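Local structure of B12-binding domain-containing protein (Kitasatospora setae, 6WTE) at residues A[228-240]-A[409-421]. The protein is a cobalamin-dependent radical S-adenosylmethionine methyltransferase, TsrM, which binds cobalamin and a [4Fe-4S] cluster and appears to work by a non-radical route. Residues are numbered along the deposited sequence; the frame is centred on the assembly and turned at random.
Sequences AYRCSHCVEPDAK and LGLRLFPYTPMGI. With SF4 (iron/sulfur cluster), chain C; EDO (1,2-ethanediol), chain L.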
ATOM      1  N   ALA A 228       7.131   2.161 -13.203  1.00 14.29           N
ATOM      2  CA  ALA A 228       7.277   1.775 -14.601  1.00 13.08           C
ATOM      3  C   ALA A 228       7.692   0.323 -14.792  1.00 14.74           C
ATOM      4  O   ALA A 228       7.753  -0.133 -15.939  1.00 14.71           O
ATOM      5  CB  ALA A 228       8.282   2.693 -15.303  1.00 14.48           C
ATOM      6  N   TYR A 229       7.970  -0.418 -13.722  1.00 11.50           N
ATOM      7  CA  TYR A 229       8.301  -1.831 -13.873  1.00 12.35           C
ATOM      8  C   TYR A 229       7.004  -2.647 -13.932  1.00 14.19           C
ATOM      9  O   TYR A 229       5.902  -2.102 -14.034  1.00 14.09           O
ATOM     10  CB  TYR A 229       9.251  -2.279 -12.765  1.00 13.41           C
ATOM     11  CG  TYR A 229      10.667  -1.754 -12.946  1.00 12.23           C
ATOM     12  CD1 TYR A 229      11.046  -1.117 -14.120  1.00 12.13           C
ATOM     13  CD2 TYR A 229      11.618  -1.899 -11.946  1.00 14.56           C
ATOM     14  CE1 TYR A 229      12.334  -0.637 -14.295  1.00 18.06           C
ATOM     15  CE2 TYR A 229      12.908  -1.422 -12.108  1.00 10.64           C
ATOM     16  CZ  TYR A 229      13.260  -0.792 -13.283  1.00 12.87           C
ATOM     17  OH  TYR A 229      14.540  -0.317 -13.455  1.00 15.44           O
ATOM     18  N   ARG A 230       7.112  -3.973 -13.902  1.00 11.64           N
ATOM     19  CA  ARG A 230       5.928  -4.813 -14.081  1.00 14.07           C
ATOM     20  C   ARG A 230       6.109  -6.129 -13.330  1.00 11.14           C
ATOM     21  O   ARG A 230       5.928  -7.221 -13.879  1.00 12.26           O
ATOM     22  CB  ARG A 230       5.654  -5.044 -15.568  1.00 14.87           C
ATOM     23  CG  ARG A 230       4.253  -5.564 -15.893  1.00 14.62           C
ATOM     24  CD  ARG A 230       3.168  -4.566 -15.517  1.00 15.29           C
ATOM     25  NE  ARG A 230       3.222  -3.340 -16.312  1.00 16.02           N
ATOM     26  CZ  ARG A 230       2.563  -3.161 -17.454  1.00 19.59           C
ATOM     27  NH1 ARG A 230       1.804  -4.130 -17.941  1.00 22.23           N
ATOM     28  NH2 ARG A 230       2.664  -2.015 -18.110  1.00 25.14           N
ATOM     29  N   CYS A 231       6.478  -6.035 -12.056  1.00  9.79           N
ATOM     30  CA  CYS A 231       6.736  -7.231 -11.268  1.00 11.82           C
ATOM     31  C   CYS A 231       5.475  -8.081 -11.166  1.00 12.45           C
ATOM     32  O   CYS A 231       4.371  -7.565 -10.974  1.00 11.63           O
ATOM     33  CB  CYS A 231       7.251  -6.848  -9.879  1.00 13.25           C
ATOM     34  SG  CYS A 231       8.842  -5.978  -9.936  1.00 12.69           S
ATOM     35  N   SER A 232       5.648  -9.397 -11.293  1.00 13.26           N
ATOM     36  CA  SER A 232       4.491 -10.255 -11.528  1.00 12.92           C
ATOM     37  C   SER A 232       3.544 -10.299 -10.335  1.00 15.71           C
ATOM     38  O   SER A 232       2.355 -10.591 -10.515  1.00 15.51           O
ATOM     39  CB  SER A 232       4.944 -11.671 -11.897  1.00 12.75           C
ATOM     40  OG  SER A 232       5.510 -12.335 -10.783  1.00 12.72           O
ATOM     41  N   HIS A 233       4.029  -9.987  -9.136  1.00 12.65           N
ATOM     42  CA  HIS A 233       3.230 -10.070  -7.921  1.00 11.20           C
ATOM     43  C   HIS A 233       2.559  -8.759  -7.543  1.00 14.74           C
ATOM     44  O   HIS A 233       1.799  -8.730  -6.571  1.00 13.83           O
ATOM     45  CB  HIS A 233       4.117 -10.507  -6.752  1.00 14.56           C
ATOM     46  CG  HIS A 233       5.089  -9.453  -6.313  1.00 14.81           C
ATOM     47  ND1 HIS A 233       6.013  -8.890  -7.167  1.00 12.22           N
ATOM     48  CD2 HIS A 233       5.262  -8.839  -5.117  1.00 22.29           C
ATOM     49  CE1 HIS A 233       6.729  -7.993  -6.512  1.00 13.47           C
ATOM     50  NE2 HIS A 233       6.292  -7.941  -5.267  1.00 18.89           N
ATOM     51  N   CYS A 234       2.816  -7.680  -8.272  1.00 12.30           N
ATOM     52  CA  CYS A 234       2.634  -6.337  -7.739  1.00 12.12           C
ATOM     53  C   CYS A 234       1.445  -5.630  -8.372  1.00 11.79           C
ATOM     54  O   CYS A 234       1.337  -5.566  -9.600  1.00 13.03           O
ATOM     55  CB  CYS A 234       3.893  -5.504  -7.953  1.00 12.29           C
ATOM     56  SG  CYS A 234       3.787  -3.963  -7.070  1.00 12.72           S
ATOM     57  N   VAL A 235       0.592  -5.050  -7.521  1.00 10.16           N
ATOM     58  CA  VAL A 235      -0.589  -4.312  -7.971  1.00 12.37           C
ATOM     59  C   VAL A 235      -0.302  -2.871  -8.353  1.00 12.98           C
ATOM     60  O   VAL A 235      -1.182  -2.212  -8.917  1.00 11.85           O
ATOM     61  CB  VAL A 235      -1.674  -4.262  -6.881  1.00 10.38           C
ATOM     62  CG1 VAL A 235      -2.129  -5.668  -6.504  1.00 11.99           C
ATOM     63  CG2 VAL A 235      -1.149  -3.515  -5.644  1.00 10.65           C
ATOM     64  N   GLU A 236       0.890  -2.353  -8.059  1.00 10.61           N
ATOM     65  CA  GLU A 236       1.070  -0.903  -8.084  1.00  9.64           C
ATOM     66  C   GLU A 236       1.196  -0.306  -9.484  1.00 10.82           C
ATOM     67  O   GLU A 236       0.690   0.803  -9.701  1.00 10.76           O
ATOM     68  CB  GLU A 236       2.275  -0.504  -7.217  1.00 10.96           C
ATOM     69  CG  GLU A 236       2.101  -0.978  -5.780  1.00 12.97           C
ATOM     70  CD  GLU A 236       3.013  -0.303  -4.786  1.00 16.23           C
ATOM     71  OE1 GLU A 236       3.478   0.835  -5.047  1.00 11.56           O
ATOM     72  OE2 GLU A 236       3.253  -0.921  -3.726  1.00 17.30           O
ATOM     73  N   PRO A 237       1.861  -0.949 -10.455  1.00 11.50           N
ATOM     74  CA  PRO A 237       1.827  -0.369 -11.808  1.00  9.86           C
ATOM     75  C   PRO A 237       0.404  -0.124 -12.288  1.00 12.01           C
ATOM     76  O   PRO A 237       0.108   0.940 -12.840  1.00 10.13           O
ATOM     77  CB  PRO A 237       2.567  -1.410 -12.655  1.00 13.66           C
ATOM     78  CG  PRO A 237       3.545  -2.009 -11.698  1.00 12.71           C
ATOM     79  CD  PRO A 237       2.814  -2.075 -10.377  1.00 12.87           C
ATOM     80  N   ASP A 238      -0.502  -1.066 -12.053  1.00 10.45           N
ATOM     81  CA  ASP A 238      -1.875  -0.849 -12.487  1.00  9.33           C
ATOM     82  C   ASP A 238      -2.609   0.117 -11.568  1.00 10.43           C
ATOM     83  O   ASP A 238      -3.284   1.040 -12.037  1.00 12.16           O
ATOM     84  CB  ASP A 238      -2.643  -2.158 -12.545  1.00 10.83           C
ATOM     85  CG  ASP A 238      -4.118  -1.924 -12.740  1.00 10.44           C
ATOM     86  OD1 ASP A 238      -4.482  -1.467 -13.838  1.00 10.72           O
ATOM     87  OD2 ASP A 238      -4.896  -2.148 -11.791  1.00 11.83           O
ATOM     88  N   ALA A 239      -2.514  -0.101 -10.258  1.00 10.45           N
ATOM     89  CA  ALA A 239      -3.363   0.633  -9.326  1.00  9.07           C
ATOM     90  C   ALA A 239      -2.881   2.059  -9.083  1.00 10.88           C
ATOM     91  O   ALA A 239      -3.691   2.928  -8.743  1.00 14.15           O
ATOM     92  CB  ALA A 239      -3.455  -0.124  -8.001  1.00 10.87           C
ATOM     93  N   LYS A 240      -1.587   2.321  -9.231  1.00 10.43           N
ATOM     94  CA  LYS A 240      -1.058   3.678  -9.137  1.00 10.20           C
ATOM     95  C   LYS A 240      -0.842   4.321 -10.497  1.00 11.84           C
ATOM     96  O   LYS A 240      -1.149   5.501 -10.677  1.00 11.57           O
ATOM     97  CB  LYS A 240       0.272   3.686  -8.367  1.00  9.60           C
ATOM     98  CG  LYS A 240       0.234   2.962  -7.032  1.00 10.68           C
ATOM     99  CD  LYS A 240      -0.657   3.680  -6.019  1.00 11.21           C
ATOM    100  CE  LYS A 240      -0.083   5.021  -5.586  1.00 12.09           C
ATOM    101  NZ  LYS A 240      -0.682   5.482  -4.295  1.00 12.72           N
ATOM    102  N   LEU A 409       5.444 -15.224   3.111  1.00 13.76           N
ATOM    103  CA  LEU A 409       5.079 -16.517   2.536  1.00 14.67           C
ATOM    104  C   LEU A 409       3.757 -16.418   1.791  1.00 12.07           C
ATOM    105  O   LEU A 409       2.753 -15.970   2.359  1.00 13.60           O
ATOM    106  CB  LEU A 409       4.948 -17.598   3.614  1.00 16.91           C
ATOM    107  CG  LEU A 409       6.197 -18.314   4.109  1.00 24.70           C
ATOM    108  CD1 LEU A 409       5.858 -19.145   5.338  1.00 25.31           C
ATOM    109  CD2 LEU A 409       6.731 -19.198   3.003  1.00 22.05           C
ATOM    110  N   GLY A 410       3.741 -16.875   0.545  1.00 12.09           N
ATOM    111  CA  GLY A 410       2.517 -16.907  -0.230  1.00 12.29           C
ATOM    112  C   GLY A 410       2.185 -15.559  -0.849  1.00 14.26           C
ATOM    113  O   GLY A 410       2.714 -14.514  -0.470  1.00 15.49           O
ATOM    114  N   LEU A 411       1.279 -15.588  -1.828  1.00 11.75           N
ATOM    115  CA  LEU A 411       0.904 -14.380  -2.558  1.00 11.23           C
ATOM    116  C   LEU A 411      -0.608 -14.291  -2.679  1.00 11.80           C
ATOM    117  O   LEU A 411      -1.233 -15.168  -3.284  1.00 12.08           O
ATOM    118  CB  LEU A 411       1.535 -14.360  -3.954  1.00 14.43           C
ATOM    119  CG  LEU A 411       1.137 -13.131  -4.778  1.00 13.72           C
ATOM    120  CD1 LEU A 411       1.659 -11.868  -4.112  1.00 18.14           C
ATOM    121  CD2 LEU A 411       1.623 -13.228  -6.209  1.00 14.37           C
ATOM    122  N   ARG A 412      -1.190 -13.223  -2.140  1.00 11.50           N
ATOM    123  CA  ARG A 412      -2.572 -12.894  -2.478  1.00 13.08           C
ATOM    124  C   ARG A 412      -2.631 -12.397  -3.918  1.00 12.87           C
ATOM    125  O   ARG A 412      -1.885 -11.488  -4.298  1.00 13.80           O
ATOM    126  CB  ARG A 412      -3.127 -11.827  -1.528  1.00 14.34           C
ATOM    127  CG  ARG A 412      -3.737 -12.372  -0.248  1.00 14.25           C
ATOM    128  CD  ARG A 412      -5.222 -12.686  -0.408  1.00 16.08           C
ATOM    129  NE  ARG A 412      -6.001 -11.476  -0.669  1.00 14.31           N
ATOM    130  CZ  ARG A 412      -6.734 -11.268  -1.756  1.00 16.73           C
ATOM    131  NH1 ARG A 412      -6.826 -12.202  -2.700  1.00 16.01           N
ATOM    132  NH2 ARG A 412      -7.394 -10.128  -1.889  1.00 13.40           N
ATOM    133  N   LEU A 413      -3.517 -12.998  -4.717  1.00 11.44           N
ATOM    134  CA  LEU A 413      -3.633 -12.691  -6.137  1.00 12.64           C
ATOM    135  C   LEU A 413      -4.649 -11.585  -6.383  1.00 12.26           C
ATOM    136  O   LEU A 413      -5.721 -11.572  -5.781  1.00 12.12           O
ATOM    137  CB  LEU A 413      -4.046 -13.938  -6.919  1.00 12.76           C
ATOM    138  CG  LEU A 413      -3.028 -15.080  -6.874  1.00 16.03           C
ATOM    139  CD1 LEU A 413      -3.567 -16.285  -7.598  1.00 14.19           C
ATOM    140  CD2 LEU A 413      -1.714 -14.627  -7.483  1.00 15.96           C
ATOM    141  N   PHE A 414      -4.313 -10.679  -7.298  1.00 11.89           N
ATOM    142  CA  PHE A 414      -5.159  -9.560  -7.674  1.00 10.99           C
ATOM    143  C   PHE A 414      -5.308  -9.512  -9.188  1.00 13.23           C
ATOM    144  O   PHE A 414      -4.455 -10.031  -9.917  1.00 12.43           O
ATOM    145  CB  PHE A 414      -4.578  -8.242  -7.139  1.00 12.35           C
ATOM    146  CG  PHE A 414      -4.723  -8.098  -5.653  1.00 12.13           C
ATOM    147  CD1 PHE A 414      -3.798  -8.678  -4.795  1.00 16.56           C
ATOM    148  CD2 PHE A 414      -5.796  -7.408  -5.113  1.00 15.02           C
ATOM    149  CE1 PHE A 414      -3.935  -8.561  -3.422  1.00 13.54           C
ATOM    150  CE2 PHE A 414      -5.936  -7.285  -3.741  1.00 16.55           C
ATOM    151  CZ  PHE A 414      -5.004  -7.865  -2.898  1.00 15.27           C
ATOM    152  N   PRO A 415      -6.406  -8.933  -9.687  1.00 12.66           N
ATOM    153  CA  PRO A 415      -6.734  -9.093 -11.115  1.00 12.82           C
ATOM    154  C   PRO A 415      -5.728  -8.459 -12.060  1.00 12.25           C
ATOM    155  O   PRO A 415      -5.499  -8.994 -13.151  1.00 12.16           O
ATOM    156  CB  PRO A 415      -8.117  -8.434 -11.234  1.00 10.32           C
ATOM    157  CG  PRO A 415      -8.223  -7.538 -10.030  1.00 10.52           C
ATOM    158  CD  PRO A 415      -7.492  -8.258  -8.950  1.00 11.55           C
ATOM    159  N   TYR A 416      -5.122  -7.336 -11.688  1.00 10.76           N
ATOM    160  CA  TYR A 416      -4.236  -6.650 -12.618  1.00 10.05           C
ATOM    161  C   TYR A 416      -2.791  -6.801 -12.178  1.00 15.43           C
ATOM    162  O   TYR A 416      -2.050  -5.822 -12.062  1.00 14.92           O
ATOM    163  CB  TYR A 416      -4.648  -5.187 -12.749  1.00 10.68           C
ATOM    164  CG  TYR A 416      -6.099  -5.094 -13.129  1.00 10.64           C
ATOM    165  CD1 TYR A 416      -6.522  -5.517 -14.380  1.00 11.78           C
ATOM    166  CD2 TYR A 416      -7.052  -4.640 -12.224  1.00 10.66           C
ATOM    167  CE1 TYR A 416      -7.855  -5.467 -14.741  1.00 12.71           C
ATOM    168  CE2 TYR A 416      -8.401  -4.580 -12.576  1.00  9.93           C
ATOM    169  CZ  TYR A 416      -8.790  -5.002 -13.835  1.00 12.75           C
ATOM    170  OH  TYR A 416     -10.110  -4.957 -14.210  1.00 12.38           O
ATOM    171  N   THR A 417      -2.406  -8.037 -11.910  1.00 14.81           N
ATOM    172  CA  THR A 417      -1.022  -8.413 -11.727  1.00 13.69           C
ATOM    173  C   THR A 417      -0.686  -9.494 -12.740  1.00 13.97           C
ATOM    174  O   THR A 417      -1.558 -10.285 -13.114  1.00 13.59           O
ATOM    175  CB  THR A 417      -0.743  -8.935 -10.314  1.00 12.59           C
ATOM    176  OG1 THR A 417      -1.445 -10.169 -10.108  1.00 13.85           O
ATOM    177  CG2 THR A 417      -1.183  -7.916  -9.267  1.00 13.68           C
ATOM    178  N   PRO A 418       0.547  -9.532 -13.236  1.00 14.91           N
ATOM    179  CA  PRO A 418       0.906 -10.601 -14.173  1.00 12.85           C
ATOM    180  C   PRO A 418       0.613 -11.989 -13.622  1.00 14.62           C
ATOM    181  O   PRO A 418       0.162 -12.862 -14.378  1.00 15.83           O
ATOM    182  CB  PRO A 418       2.405 -10.359 -14.405  1.00 16.31           C
ATOM    183  CG  PRO A 418       2.566  -8.875 -14.204  1.00 14.02           C
ATOM    184  CD  PRO A 418       1.622  -8.528 -13.091  1.00 12.80           C
ATOM    185  N   MET A 419       0.812 -12.200 -12.315  1.00 12.18           N
ATOM    186  CA  MET A 419       0.496 -13.489 -11.702  1.00 13.56           C
ATOM    187  C   MET A 419      -0.993 -13.790 -11.793  1.00 12.62           C
ATOM    188  O   MET A 419      -1.391 -14.882 -12.213  1.00 15.65           O
ATOM    189  CB  MET A 419       0.947 -13.517 -10.239  1.00 13.25           C
ATOM    190  CG  MET A 419       2.421 -13.840 -10.035  1.00 13.91           C
ATOM    191  SD  MET A 419       2.779 -15.567 -10.406  1.00 16.93           S
ATOM    192  CE  MET A 419       2.112 -16.391  -8.957  1.00 14.49           C
ATOM    193  N   GLY A 420      -1.836 -12.840 -11.381  1.00 12.16           N
ATOM    194  CA  GLY A 420      -3.269 -13.076 -11.455  1.00 13.82           C
ATOM    195  C   GLY A 420      -3.743 -13.326 -12.875  1.00 13.36           C
ATOM    196  O   GLY A 420      -4.559 -14.215 -13.120  1.00 15.00           O
ATOM    197  N   ILE A 421      -3.231 -12.542 -13.828  1.00 13.31           N
ATOM    198  CA  ILE A 421      -3.603 -12.706 -15.231  1.00 13.14           C
ATOM    199  C   ILE A 421      -3.159 -14.072 -15.742  1.00 15.08           C
ATOM    200  O   ILE A 421      -3.932 -14.805 -16.370  1.00 15.38           O
ATOM    201  CB  ILE A 421      -2.996 -11.565 -16.069  1.00 14.52           C
ATOM    202  CG1 ILE A 421      -3.622 -10.222 -15.680  1.00 15.14           C
ATOM    203  CG2 ILE A 421      -3.125 -11.854 -17.552  1.00 16.07           C
ATOM    204  CD1 ILE A 421      -2.871  -9.014 -16.223  1.00 17.75           C
TER
HETATM  205 FE1  SF4 C 801       8.179  -4.096  -8.831  1.00 12.88          FE
HETATM  206 FE2  SF4 C 801       7.292  -1.510  -9.099  1.00 11.85          FE
HETATM  207 FE3  SF4 C 801       8.280  -2.330  -6.711  1.00 13.00          FE
HETATM  208 FE4  SF4 C 801       5.900  -3.279  -7.571  1.00 12.89          FE
HETATM  209  S1  SF4 C 801       6.373  -1.118  -7.038  1.00 12.13           S
HETATM  210  S2  SF4 C 801       7.591  -4.494  -6.655  1.00 12.93           S
HETATM  211  S3  SF4 C 801       6.238  -3.394  -9.827  1.00 12.61           S
HETATM  212  S4  SF4 C 801       9.433  -2.208  -8.684  1.00 13.13           S
HETATM  213  C1  EDO L 810      -0.263  -7.110 -18.931  1.00 24.61           C
HETATM  214  O1  EDO L 810      -0.534  -8.326 -19.637  1.00 37.92           O
HETATM  215  C2  EDO L 810       0.423  -7.442 -17.615  1.00 23.66           C
HETATM  216  O2  EDO L 810       1.694  -6.784 -17.581  1.00 21.62           O
HETATM  217  O   HOH W   1      -1.025 -10.599  -7.054  1.00 22.35           O
HETATM  218  O   HOH W   2       0.068  -4.038 -11.506  1.00 12.14           O
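S232 O takes the hydrogen bond that ties the cluster-binding loop to the start of helix 418-427: M419 N donates to it at 2.9 Å, lying 20° out of the carbonyl plane. The loop illustrates how a radical SAM cysteine motif is held from behind, since C231 and C234 point their CB atoms away from 409-421, and their SG atoms bind two irons of the cluster, while the residues around them pack against 409-421. P418 lays CB and CG against S232 CA, and M419 CG comes within 3.5 Å of S232 OG. R230 sends CG anti to its own N (chi1 -164°), then bends twice; the R230 and P418 side chains cross at about a right angle, CG to CG, and the guanidinium is salt-bridged to E349. A leucine in its place would probably leave E349 without this charged mate. T417 N-caps the helix, OG1 accepting from G420 N, while T417 CG2, anti to the carbonyl carbon, rests 3.5 Å from C234 O. V235 CG1 sits beside F414 CB at 3.6 Å, and L411 CD2 meets H233 CB at 3.7 Å. D238 OD2 approaches the Y416 ring obliquely, nearest Y416 CB and CD2, with D238 OD2 3.2 Å from Y416 CB and the carboxylate and ring planes 40° apart; its charge is paired with K126, and Y416 OH bonds to E460. Two waters bridge polar atoms of the buried contact: one joins R412 O, F414 N and T417 OG1, the other lies between C234 O, Y416 O and D238 N. The contact thus joins the cluster loop and helix 236-240, which also touches helix 106-109, to the loop in which strand 404-412 passes into helix 418-427, with strand 475-476 against M419 and helix 456-461 beside P415 and I421.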